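NADP-dependent 2-hydroxyacid dehydrogenase (Rhizobium etli, PDB 4XCV) probably catalyses the NADP(H)-dependent interconversion of 2-oxoacids and 2-hydroxyacids, and binds NADPH in the cleft beside its Rossmann-type nucleotide-binding domain. Local coordinates at residues Asp154-Leu159 with Phe164-Trp169; Gly31-Ala36 with Arg43-Thr48; Glu262-Ala267 with Thr281-Ala286. All coordinates share one frame; numbering follows the deposited sequence.

Contacts 1 and 3 both lie in the nucleotide-binding domain built on the seven-stranded parallel sheet, contact 3 in loops that follow its strands, and they meet NADPH at its two ends. In contact 1, helix 150-162 packs on strand 165-169, whose last residue, Trp-169, lies against the adenine; in contact 3, residues 281-286 reach the nicotinamide carboxamide. Their centres are 24 Å apart and their nearest atoms about 10 Å; they do not touch, and the bound NADPH is what both of them meet. Contact 2 sits apart, on the edge strand 32-34 of the separate five-stranded sheet, its centre 44 Å from that of contact 1 and 32 Å from that of contact 3.

Contact 1: residues Asp154-Leu159 with Phe164-Trp169; sequences DAVAKL and FNVIGW. With NDP (NADPH dihydro-nicotinamide-adenine-dinucleotide phosphate), chain B.
Val-156 and Leu-159 of the helix meet Val-166 of the strand in the apolar centre of this contact. Val-166 divides its two methyls between them: CG1, placed anti to the backbone N (chi1 -177°), lies 3.9 Å from Val-156 CG2, while CG2 rests 3.8 Å from Leu-159 CB. Further along Leu-159, the CD2 methyl comes up to the Phe-164 ring, 3.8 Å from its CD2 atom, the two side chains crossing obliquely. Cys-111 of helix 100-116 touches both Leu-159 and Phe-164 and helps close this end of the core. Helix 150-162 here connects strands 142-146 and 165-169 in the beta-alpha-beta crossover of a Rossmann-type fold, and the apolar row seals the helix onto the sheet. Where the chain turns back into the strand, Phe-164 N donates to Leu-159 O at 3.2 Å, a bent bond (142° at the hydrogen) with the donor tilted 26° from the carbonyl plane. Leu-159 O also lies in the plane of the Phe-164 ring, at its edge, 3.6 Å from Phe-164 CD2. At the strand's far end Trp-169 turns one face to the adenine of NADPH, with CZ3 3.3 Å from C2A of the cofactor. On the flank facing helix 100-116, Lys-158 NZ forms a salt bridge of 2.8 Å to Asp-154 OD2, using that oxygen's syn lone pair; Ser-104 OG also hydrogen-bonds to OD2.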
loop_
_atom_site.group_PDB
_atom_site.type_symbol
_atom_site.label_atom_id
_atom_site.label_comp_id
_atom_site.label_asym_id
_atom_site.label_seq_id
_atom_site.Cartn_x
_atom_site.Cartn_y
_atom_site.Cartn_z
ATOM N N ASP A 154 10.345 -3.436 -10.596
ATOM C CA ASP A 154 9.259 -4.047 -9.871
ATOM C C ASP A 154 8.340 -3.034 -9.218
ATOM O O ASP A 154 7.117 -3.180 -9.242
ATOM C CB ASP A 154 9.806 -5.040 -8.846
ATOM C CG ASP A 154 8.750 -6.015 -8.383
ATOM O OD1 ASP A 154 8.336 -6.862 -9.228
ATOM O OD2 ASP A 154 8.298 -6.032 -7.237
ATOM N N ALA A 155 8.922 -1.988 -8.635
ATOM C CA ALA A 155 8.131 -0.919 -8.031
ATOM C C ALA A 155 7.265 -0.251 -9.046
ATOM O O ALA A 155 6.081 0.033 -8.789
ATOM C CB ALA A 155 9.057 0.063 -7.317
ATOM N N VAL A 156 7.826 0.086 -10.204
ATOM C CA VAL A 156 7.029 0.713 -11.267
ATOM C C VAL A 156 5.808 -0.122 -11.594
ATOM O O VAL A 156 4.707 0.417 -11.705
ATOM C CB VAL A 156 7.887 0.944 -12.521
ATOM C CG1 VAL A 156 7.027 1.192 -13.785
ATOM C CG2 VAL A 156 8.893 2.068 -12.318
ATOM N N ALA A 157 5.993 -1.419 -11.814
ATOM C CA ALA A 157 4.907 -2.290 -12.220
ATOM C C ALA A 157 3.779 -2.260 -11.192
ATOM O O ALA A 157 2.571 -2.179 -11.554
ATOM C CB ALA A 157 5.390 -3.698 -12.463
ATOM N N LYS A 158 4.137 -2.323 -9.915
ATOM C CA LYS A 158 3.126 -2.421 -8.856
ATOM C C LYS A 158 2.452 -1.088 -8.570
ATOM O O LYS A 158 1.222 -1.048 -8.358
ATOM C CB LYS A 158 3.718 -3.078 -7.638
ATOM C CG LYS A 158 3.945 -4.566 -7.945
ATOM C CD LYS A 158 4.869 -5.204 -6.983
ATOM C CE LYS A 158 4.908 -6.678 -7.242
ATOM N NZ LYS A 158 5.953 -7.295 -6.414
ATOM N N LEU A 159 3.228 0.000 -8.654
ATOM C CA LEU A 159 2.622 1.326 -8.548
ATOM C C LEU A 159 1.600 1.565 -9.660
ATOM O O LEU A 159 0.569 2.179 -9.419
ATOM C CB LEU A 159 3.722 2.400 -8.598
ATOM C CG LEU A 159 4.589 2.495 -7.351
ATOM C CD1 LEU A 159 5.846 3.289 -7.674
ATOM C CD2 LEU A 159 3.845 3.162 -6.205
ATOM N N PHE A 164 -1.313 4.703 -9.894
ATOM C CA PHE A 164 -0.498 5.914 -10.050
ATOM C C PHE A 164 -0.112 6.120 -11.493
ATOM O O PHE A 164 0.077 5.169 -12.235
ATOM C CB PHE A 164 0.781 5.803 -9.227
ATOM C CG PHE A 164 0.571 5.928 -7.750
ATOM C CD1 PHE A 164 0.408 7.184 -7.163
ATOM C CD2 PHE A 164 0.536 4.800 -6.943
ATOM C CE1 PHE A 164 0.258 7.312 -5.806
ATOM C CE2 PHE A 164 0.339 4.910 -5.581
ATOM C CZ PHE A 164 0.210 6.175 -5.018
ATOM N N ASN A 165 0.060 7.378 -11.874
ATOM C CA ASN A 165 0.833 7.667 -13.096
ATOM C C ASN A 165 2.288 7.478 -12.674
ATOM O O ASN A 165 2.664 7.910 -11.600
ATOM C CB ASN A 165 0.557 9.095 -13.587
ATOM C CG ASN A 165 1.198 9.359 -14.908
ATOM O OD1 ASN A 165 1.004 8.602 -15.853
ATOM N ND2 ASN A 165 1.993 10.388 -14.983
ATOM N N VAL A 166 3.080 6.791 -13.487
ATOM C CA VAL A 166 4.459 6.526 -13.149
ATOM C C VAL A 166 5.353 6.904 -14.304
ATOM O O VAL A 166 5.058 6.600 -15.438
ATOM C CB VAL A 166 4.666 5.033 -12.790
ATOM C CG1 VAL A 166 6.108 4.776 -12.367
ATOM C CG2 VAL A 166 3.682 4.582 -11.702
ATOM N N ILE A 167 6.466 7.548 -13.974
ATOM C CA ILE A 167 7.524 7.846 -14.942
ATOM C C ILE A 167 8.839 7.351 -14.338
ATOM O O ILE A 167 8.923 7.144 -13.124
ATOM C CB ILE A 167 7.579 9.330 -15.323
ATOM C CG1 ILE A 167 7.881 10.224 -14.127
ATOM C CG2 ILE A 167 6.267 9.718 -15.963
ATOM C CD1 ILE A 167 8.003 11.716 -14.427
ATOM N N GLY A 168 9.863 7.136 -15.175
ATOM C CA GLY A 168 11.139 6.638 -14.673
ATOM C C GLY A 168 12.331 7.338 -15.246
ATOM O O GLY A 168 12.291 7.949 -16.319
ATOM N N TRP A 169 13.421 7.233 -14.494
ATOM C CA TRP A 169 14.671 7.863 -14.853
ATOM C C TRP A 169 15.797 6.868 -14.533
ATOM O O TRP A 169 15.815 6.242 -13.483
ATOM C CB TRP A 169 14.829 9.152 -14.047
ATOM C CG TRP A 169 16.115 9.912 -14.272
ATOM C CD1 TRP A 169 16.353 10.817 -15.277
ATOM C CD2 TRP A 169 17.302 9.901 -13.476
ATOM N NE1 TRP A 169 17.595 11.386 -15.123
ATOM C CE2 TRP A 169 18.198 10.839 -14.024
ATOM C CE3 TRP A 169 17.698 9.237 -12.319
ATOM C CZ2 TRP A 169 19.445 11.121 -13.460
ATOM C CZ3 TRP A 169 18.910 9.536 -11.768
ATOM C CH2 TRP A 169 19.774 10.455 -12.323
HETATM P PA NDP B . 20.410 -2.178 -10.211
HETATM O O1A NDP B . 19.625 -3.327 -10.762
HETATM O O2A NDP B . 21.916 -2.126 -10.374
HETATM O O5B NDP B . 19.766 -0.848 -10.824
HETATM C C5B NDP B . 20.408 0.409 -10.588
HETATM C C4B NDP B . 19.628 1.455 -11.348
HETATM O O4B NDP B . 20.174 2.729 -11.019
HETATM C C3B NDP B . 19.732 1.272 -12.844
HETATM O O3B NDP B . 18.482 1.614 -13.476
HETATM C C2B NDP B . 20.800 2.279 -13.181
HETATM O O2B NDP B . 20.747 2.807 -14.535
HETATM C C1B NDP B . 20.467 3.405 -12.205
HETATM N N9A NDP B . 21.577 4.337 -11.996
HETATM C C8A NDP B . 22.784 4.007 -11.496
HETATM N N7A NDP B . 23.599 5.106 -11.543
HETATM C C5A NDP B . 22.869 6.103 -12.126
HETATM C C6A NDP B . 23.160 7.412 -12.510
HETATM N N6A NDP B . 24.344 7.966 -12.249
HETATM N N1A NDP B . 22.194 8.122 -13.104
HETATM C C2A NDP B . 20.979 7.580 -13.342
HETATM N N3A NDP B . 20.628 6.325 -13.015
HETATM C C4A NDP B . 21.608 5.625 -12.402
HETATM O O3 NDP B . 20.123 -2.016 -8.637
HETATM P PN NDP B . 18.861 -2.513 -7.773
HETATM O O1N NDP B . 17.637 -1.981 -8.439
HETATM O O2N NDP B . 18.907 -3.950 -7.554
HETATM O O5D NDP B . 19.158 -1.812 -6.391
HETATM C C5D NDP B . 19.326 -0.390 -6.311
HETATM C C4D NDP B . 20.000 -0.094 -4.965
HETATM O O4D NDP B . 19.087 -0.323 -3.900
HETATM C C3D NDP B . 21.172 -0.971 -4.618
HETATM O O3D NDP B . 22.383 -0.498 -5.234
HETATM C C2D NDP B . 21.230 -0.918 -3.100
HETATM O O2D NDP B . 22.164 0.110 -2.690
HETATM C C1D NDP B . 19.856 -0.466 -2.698
HETATM N N1N NDP B . 19.106 -1.387 -1.838
HETATM C C2N NDP B . 18.550 -0.945 -0.665
HETATM C C3N NDP B . 17.941 -1.795 0.194
HETATM C C7N NDP B . 17.312 -1.353 1.412
HETATM O O7N NDP B . 17.113 -2.225 2.290
HETATM N N7N NDP B . 16.919 -0.110 1.624
HETATM C C4N NDP B . 17.794 -3.223 -0.160
HETATM C C5N NDP B . 18.388 -3.563 -1.440
HETATM C C6N NDP B . 19.031 -2.726 -2.223
HETATM P P2B NDP B . 20.878 1.795 -15.795
HETATM O O1X NDP B . 21.046 2.686 -16.982
HETATM O O2X NDP B . 22.094 0.932 -15.504
HETATM O O3X NDP B . 19.664 0.960 -15.803
#

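Contact 2: residues Gly31-Ala36 with Arg43-Thr48; sequences GSINLA and RDFSET
Ile-33 is wedged between the guanidinium of Arg-43 and the ring of Phe-45. Its CG1 stands over the centre of one guanidinium face, 3.5 Å above the plane, and its CG2 lies 3.6 Å from Phe-45 CE1. Leu-35 reaches the same ring at its edge, CD2 3.6 Å from Phe-45 CZ. The Arg-43 chain bends at chi2 (75°), which folds the guanidinium back over the isoleucine. Two waters lie in the guanidinium plane: one accepts from Arg-43 NH2 at 3.0 Å and donates to Ser-32 O at 2.8 Å, the other accepts from NH1, which also bonds to Asn-40 OD1. With an alanine in place of Arg-43, the flat lid over Ile-33 would be gone, and Asn-40 OD1 and both waters would probably lose the donor that Arg-43 gives them. Asp-44 OD1 shapes the following loop, taking Ser-46 N in an Asx turn and Ser-46 OG from the same face of its carboxylate, just as the chain enters a type I turn from Phe-45 to Thr-48. This loop packs against edge strand 32-34, which pairs in parallel with strand 8-12; Leu-9 of that strand touches Phe-45 and Thr-48, and Arg-63 of helix 60-63 packs against Leu-35 and Phe-45.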
loop_
_atom_site.group_PDB
_atom_site.type_symbol
_atom_site.label_atom_id
_atom_site.label_comp_id
_atom_site.label_asym_id
_atom_site.label_seq_id
_atom_site.Cartn_x
_atom_site.Cartn_y
_atom_site.Cartn_z
ATOM N N GLY A 31 32.776 -26.619 2.362
ATOM C CA GLY A 31 33.040 -25.852 3.572
ATOM C C GLY A 31 33.386 -24.422 3.303
ATOM O O GLY A 31 33.324 -23.906 2.167
ATOM N N SER A 32 33.730 -23.745 4.392
ATOM C CA SER A 32 34.039 -22.331 4.378
ATOM C C SER A 32 35.193 -22.027 5.283
ATOM O O SER A 32 35.528 -22.778 6.222
ATOM C CB SER A 32 32.821 -21.488 4.771
ATOM O OG SER A 32 32.290 -21.904 5.996
ATOM N N ILE A 33 35.792 -20.871 5.026
ATOM C CA ILE A 33 36.862 -20.275 5.855
ATOM C C ILE A 33 36.294 -18.974 6.414
ATOM O O ILE A 33 36.184 -17.967 5.681
ATOM C CB ILE A 33 38.138 -19.969 5.068
ATOM C CG1 ILE A 33 38.654 -21.226 4.406
ATOM C CG2 ILE A 33 39.202 -19.406 6.023
ATOM C CD1 ILE A 33 39.886 -21.043 3.551
ATOM N N ASN A 34 35.899 -18.980 7.678
ATOM C CA ASN A 34 35.327 -17.801 8.291
ATOM C C ASN A 34 36.474 -16.952 8.849
ATOM O O ASN A 34 37.103 -17.332 9.838
ATOM C CB ASN A 34 34.343 -18.188 9.374
ATOM C CG ASN A 34 33.669 -16.993 9.992
ATOM O OD1 ASN A 34 33.985 -15.845 9.681
ATOM N ND2 ASN A 34 32.699 -17.275 10.864
ATOM N N LEU A 35 36.745 -15.804 8.231
ATOM C CA LEU A 35 37.850 -14.944 8.675
ATOM C C LEU A 35 37.606 -14.333 10.056
ATOM O O LEU A 35 38.585 -13.805 10.654
ATOM C CB LEU A 35 38.134 -13.848 7.662
ATOM C CG LEU A 35 39.123 -14.277 6.567
ATOM C CD1 LEU A 35 39.534 -13.129 5.676
ATOM C CD2 LEU A 35 40.404 -14.839 7.161
ATOM N N ALA A 36 36.389 -14.406 10.607
ATOM C CA ALA A 36 36.171 -13.958 12.003
ATOM C C ALA A 36 36.778 -14.904 13.041
ATOM O O ALA A 36 36.940 -14.542 14.228
ATOM C CB ALA A 36 34.685 -13.789 12.272
ATOM N N ARG A 43 45.683 -18.931 8.064
ATOM C CA ARG A 43 45.178 -19.895 7.106
ATOM C C ARG A 43 45.785 -19.670 5.733
ATOM O O ARG A 43 45.909 -18.521 5.293
ATOM C CB ARG A 43 43.664 -19.723 7.022
ATOM C CG ARG A 43 42.921 -20.751 6.211
ATOM C CD ARG A 43 42.791 -22.060 6.907
ATOM N NE ARG A 43 41.981 -22.996 6.137
ATOM C CZ ARG A 43 40.742 -23.396 6.436
ATOM N NH1 ARG A 43 40.027 -22.969 7.477
ATOM N NH2 ARG A 43 40.190 -24.299 5.648
ATOM N N ASP A 44 46.152 -20.749 5.051
ATOM C CA ASP A 44 46.627 -20.744 3.651
ATOM C C ASP A 44 45.425 -20.575 2.712
ATOM O O ASP A 44 44.556 -21.437 2.681
ATOM C CB ASP A 44 47.352 -22.069 3.392
ATOM C CG ASP A 44 48.041 -22.139 2.079
ATOM O OD1 ASP A 44 47.773 -21.280 1.232
ATOM O OD2 ASP A 44 48.975 -22.997 1.969
ATOM N N PHE A 45 45.400 -19.486 1.936
ATOM C CA PHE A 45 44.367 -19.251 0.904
ATOM C C PHE A 45 44.901 -19.488 -0.503
ATOM O O PHE A 45 44.285 -18.990 -1.479
ATOM C CB PHE A 45 43.808 -17.803 0.965
ATOM C CG PHE A 45 43.244 -17.428 2.290
ATOM C CD1 PHE A 45 42.544 -18.327 3.052
ATOM C CD2 PHE A 45 43.399 -16.149 2.782
ATOM C CE1 PHE A 45 42.097 -17.992 4.317
ATOM C CE2 PHE A 45 42.920 -15.800 4.041
ATOM C CZ PHE A 45 42.274 -16.740 4.813
ATOM N N SER A 46 45.965 -20.246 -0.680
ATOM C CA SER A 46 46.489 -20.445 -2.024
ATOM C C SER A 46 45.504 -21.131 -2.978
ATOM O O SER A 46 45.556 -20.873 -4.173
ATOM C CB SER A 46 47.845 -21.132 -1.999
ATOM O OG SER A 46 47.735 -22.462 -1.579
ATOM N N GLU A 47 44.632 -21.997 -2.480
ATOM C CA GLU A 47 43.701 -22.715 -3.354
ATOM C C GLU A 47 42.340 -22.033 -3.468
ATOM O O GLU A 47 41.531 -22.453 -4.262
ATOM C CB GLU A 47 43.508 -24.148 -2.881
ATOM C CG GLU A 47 44.814 -24.943 -2.811
ATOM C CD GLU A 47 45.362 -25.308 -4.171
ATOM O OE1 GLU A 47 44.748 -24.929 -5.189
ATOM O OE2 GLU A 47 46.417 -25.980 -4.233
ATOM N N THR A 48 42.113 -20.987 -2.690
ATOM C CA THR A 48 40.796 -20.390 -2.610
ATOM C C THR A 48 40.357 -19.801 -3.937
ATOM O O THR A 48 41.087 -19.032 -4.519
ATOM C CB THR A 48 40.808 -19.315 -1.508
ATOM O OG1 THR A 48 41.364 -19.892 -0.317
ATOM C CG2 THR A 48 39.375 -18.778 -1.287
HETATM O O HOH W 1 37.308 -24.941 5.730
HETATM O O HOH W 2 37.652 -24.305 8.454
#

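Contact 3: residues Glu262-Ala267 with Thr281-Ala286; sequences EVEPLA and TPHDAA. With NDP (NADPH dihydro-nicotinamide-adenine-dinucleotide phosphate), chain B.
Glu-264 and His-283 face each other from two irregular loops, and their side chains alone bridge the segments. On the glutamate's side the backbone is extended at Glu-264 and runs into a cis peptide before Pro-265. On the other, Pro-282 is the centre of an inverse gamma turn, closed by a weak bond from His-283 N to Thr-281 O, and His-283 itself adopts a left-handed backbone conformation. Both residues direct their side chains into the space between the loops. From there the glutamate stays extended beyond CG, delivering its carboxylate to the imidazole's ND1 edge. His-283 ND1 donates to Glu-264 OE1 at 2.6 Å, a short bond and nearly straight, at 171°. The oxygen lies in the imidazole plane and is met on its syn side, 23° out of the carboxylate plane, while the carboxylate and ring planes stand almost perpendicular (87°). The second oxygen, OE2, accepts from Phe-261 N, so both carboxylate oxygens are engaged and the group is restrained from turning. Past the ring, His-283 CD2 and NE2 each lie 3.5 Å from O7N of the NADPH carboxamide, and Ala-286 CB is 4.0 Å from the nicotinamide C4N. Across the dimer interface, His-121 and Leu-133 of the second subunit hydrogen-bond to Asp-284 OD2, and Lys-132 of that subunit to Pro-282 O. A histidine paired with a glutamate beside the nicotinamide is the pattern of D-2-hydroxyacid dehydrogenases, where the histidine serves as the general acid-base, exchanging a proton with the substrate oxygen as hydride passes between substrate and nicotinamide; the geometry here is consistent with that role, with Glu-264 fixing the ring's orientation and NE2 turned toward the nicotinamide end of the pocket.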
loop_
_atom_site.group_PDB
_atom_site.type_symbol
_atom_site.label_atom_id
_atom_site.label_comp_id
_atom_site.label_asym_id
_atom_site.label_seq_id
_atom_site.Cartn_x
_atom_site.Cartn_y
_atom_site.Cartn_z
ATOM N N GLU A 262 22.390 8.967 5.975
ATOM C CA GLU A 262 23.801 9.233 5.752
ATOM C C GLU A 262 24.677 8.518 6.769
ATOM O O GLU A 262 25.758 8.057 6.431
ATOM C CB GLU A 262 24.064 10.748 5.831
ATOM C CG GLU A 262 23.365 11.593 4.756
ATOM C CD GLU A 262 23.811 13.030 4.829
ATOM O OE1 GLU A 262 25.009 13.305 4.570
ATOM O OE2 GLU A 262 22.971 13.874 5.220
ATOM N N VAL A 263 24.223 8.519 8.021
ATOM C CA VAL A 263 24.837 7.763 9.093
ATOM C C VAL A 263 23.754 6.882 9.688
ATOM O O VAL A 263 22.670 7.388 9.996
ATOM C CB VAL A 263 25.446 8.689 10.178
ATOM C CG1 VAL A 263 25.947 7.846 11.346
ATOM C CG2 VAL A 263 26.618 9.465 9.597
ATOM N N GLU A 264 24.026 5.596 9.783
ATOM C CA GLU A 264 23.121 4.634 10.429
ATOM C C GLU A 264 23.809 3.991 11.632
ATOM O O GLU A 264 24.994 3.631 11.528
ATOM C CB GLU A 264 22.668 3.575 9.406
ATOM C CG GLU A 264 21.924 4.197 8.221
ATOM C CD GLU A 264 21.499 3.241 7.124
ATOM O OE1 GLU A 264 21.805 2.024 7.249
ATOM O OE2 GLU A 264 20.965 3.719 6.085
ATOM N N PRO A 265 23.115 3.793 12.746
ATOM C CA PRO A 265 21.730 4.230 12.961
ATOM C C PRO A 265 21.611 5.760 12.919
ATOM O O PRO A 265 22.591 6.482 13.231
ATOM C CB PRO A 265 21.405 3.726 14.385
ATOM C CG PRO A 265 22.482 2.742 14.738
ATOM C CD PRO A 265 23.697 3.111 13.918
ATOM N N LEU A 266 20.430 6.245 12.537
ATOM C CA LEU A 266 20.129 7.689 12.532
ATOM C C LEU A 266 20.340 8.247 13.928
ATOM O O LEU A 266 19.795 7.720 14.893
ATOM C CB LEU A 266 18.701 7.895 12.098
ATOM C CG LEU A 266 18.236 9.332 11.983
ATOM C CD1 LEU A 266 19.083 10.131 11.002
ATOM C CD2 LEU A 266 16.773 9.372 11.631
ATOM N N ALA A 267 21.105 9.338 14.034
ATOM C CA ALA A 267 21.383 9.948 15.335
ATOM C C ALA A 267 20.067 10.232 16.083
ATOM O O ALA A 267 19.136 10.743 15.490
ATOM C CB ALA A 267 22.142 11.244 15.165
ATOM N N THR A 281 11.818 4.441 8.506
ATOM C CA THR A 281 12.019 3.034 8.831
ATOM C C THR A 281 13.516 2.825 8.973
ATOM O O THR A 281 14.349 3.436 8.264
ATOM C CB THR A 281 11.365 2.039 7.843
ATOM O OG1 THR A 281 11.800 2.338 6.519
ATOM C CG2 THR A 281 9.899 2.086 7.891
ATOM N N PRO A 282 13.932 1.951 9.911
ATOM C CA PRO A 282 15.348 1.876 10.306
ATOM C C PRO A 282 16.109 0.887 9.411
ATOM O O PRO A 282 16.657 -0.101 9.874
ATOM C CB PRO A 282 15.267 1.375 11.768
ATOM C CG PRO A 282 14.040 0.474 11.713
ATOM C CD PRO A 282 13.063 1.217 10.858
ATOM N N HIS A 283 16.186 1.187 8.121
ATOM C CA HIS A 283 16.838 0.303 7.194
ATOM C C HIS A 283 16.339 -1.123 7.330
ATOM O O HIS A 283 17.115 -2.053 7.397
ATOM C CB HIS A 283 18.371 0.438 7.287
ATOM C CG HIS A 283 19.080 0.046 6.017
ATOM N ND1 HIS A 283 20.324 0.512 5.656
ATOM C CD2 HIS A 283 18.684 -0.758 4.989
ATOM C CE1 HIS A 283 20.690 -0.016 4.504
ATOM N NE2 HIS A 283 19.708 -0.805 4.082
ATOM N N ASP A 284 14.996 -1.265 7.357
ATOM C CA ASP A 284 14.370 -2.586 7.415
ATOM C C ASP A 284 13.344 -2.745 6.289
ATOM O O ASP A 284 12.555 -3.706 6.330
ATOM C CB ASP A 284 13.822 -2.903 8.805
ATOM C CG ASP A 284 12.617 -2.070 9.219
ATOM O OD1 ASP A 284 12.153 -1.244 8.372
ATOM O OD2 ASP A 284 12.076 -2.285 10.344
ATOM N N ALA A 285 13.423 -1.919 5.258
ATOM C CA ALA A 285 12.484 -2.075 4.106
ATOM C C ALA A 285 12.683 -3.417 3.410
ATOM O O ALA A 285 11.720 -4.034 2.959
ATOM C CB ALA A 285 12.690 -0.981 3.100
ATOM N N ALA A 286 13.916 -3.874 3.253
ATOM C CA ALA A 286 14.183 -5.062 2.477
ATOM C C ALA A 286 15.520 -5.634 2.977
ATOM O O ALA A 286 16.514 -5.474 2.350
ATOM C CB ALA A 286 14.244 -4.740 0.988
HETATM P PA NDP B . 20.410 -2.178 -10.211
HETATM O O1A NDP B . 19.625 -3.327 -10.762
HETATM O O2A NDP B . 21.916 -2.126 -10.374
HETATM O O5B NDP B . 19.766 -0.848 -10.824
HETATM C C5B NDP B . 20.408 0.409 -10.588
HETATM C C4B NDP B . 19.628 1.455 -11.348
HETATM O O4B NDP B . 20.174 2.729 -11.019
HETATM C C3B NDP B . 19.732 1.272 -12.844
HETATM O O3B NDP B . 18.482 1.614 -13.476
HETATM C C2B NDP B . 20.800 2.279 -13.181
HETATM O O2B NDP B . 20.747 2.807 -14.535
HETATM C C1B NDP B . 20.467 3.405 -12.205
HETATM N N9A NDP B . 21.577 4.337 -11.996
HETATM C C8A NDP B . 22.784 4.007 -11.496
HETATM N N7A NDP B . 23.599 5.106 -11.543
HETATM C C5A NDP B . 22.869 6.103 -12.126
HETATM C C6A NDP B . 23.160 7.412 -12.510
HETATM N N6A NDP B . 24.344 7.966 -12.249
HETATM N N1A NDP B . 22.194 8.122 -13.104
HETATM C C2A NDP B . 20.979 7.580 -13.342
HETATM N N3A NDP B . 20.628 6.325 -13.015
HETATM C C4A NDP B . 21.608 5.625 -12.402
HETATM O O3 NDP B . 20.123 -2.016 -8.637
HETATM P PN NDP B . 18.861 -2.513 -7.773
HETATM O O1N NDP B . 17.637 -1.981 -8.439
HETATM O O2N NDP B . 18.907 -3.950 -7.554
HETATM O O5D NDP B . 19.158 -1.812 -6.391
HETATM C C5D NDP B . 19.326 -0.390 -6.311
HETATM C C4D NDP B . 20.000 -0.094 -4.965
HETATM O O4D NDP B . 19.087 -0.323 -3.900
HETATM C C3D NDP B . 21.172 -0.971 -4.618
HETATM O O3D NDP B . 22.383 -0.498 -5.234
HETATM C C2D NDP B . 21.230 -0.918 -3.100
HETATM O O2D NDP B . 22.164 0.110 -2.690
HETATM C C1D NDP B . 19.856 -0.466 -2.698
HETATM N N1N NDP B . 19.106 -1.387 -1.838
HETATM C C2N NDP B . 18.550 -0.945 -0.665
HETATM C C3N NDP B . 17.941 -1.795 0.194
HETATM C C7N NDP B . 17.312 -1.353 1.412
HETATM O O7N NDP B . 17.113 -2.225 2.290
HETATM N N7N NDP B . 16.919 -0.110 1.624
HETATM C C4N NDP B . 17.794 -3.223 -0.160
HETATM C C5N NDP B . 18.388 -3.563 -1.440
HETATM C C6N NDP B . 19.031 -2.726 -2.223
HETATM P P2B NDP B . 20.878 1.795 -15.795
HETATM O O1X NDP B . 21.046 2.686 -16.982
HETATM O O2X NDP B . 22.094 0.932 -15.504
HETATM O O3X NDP B . 19.664 0.960 -15.803
#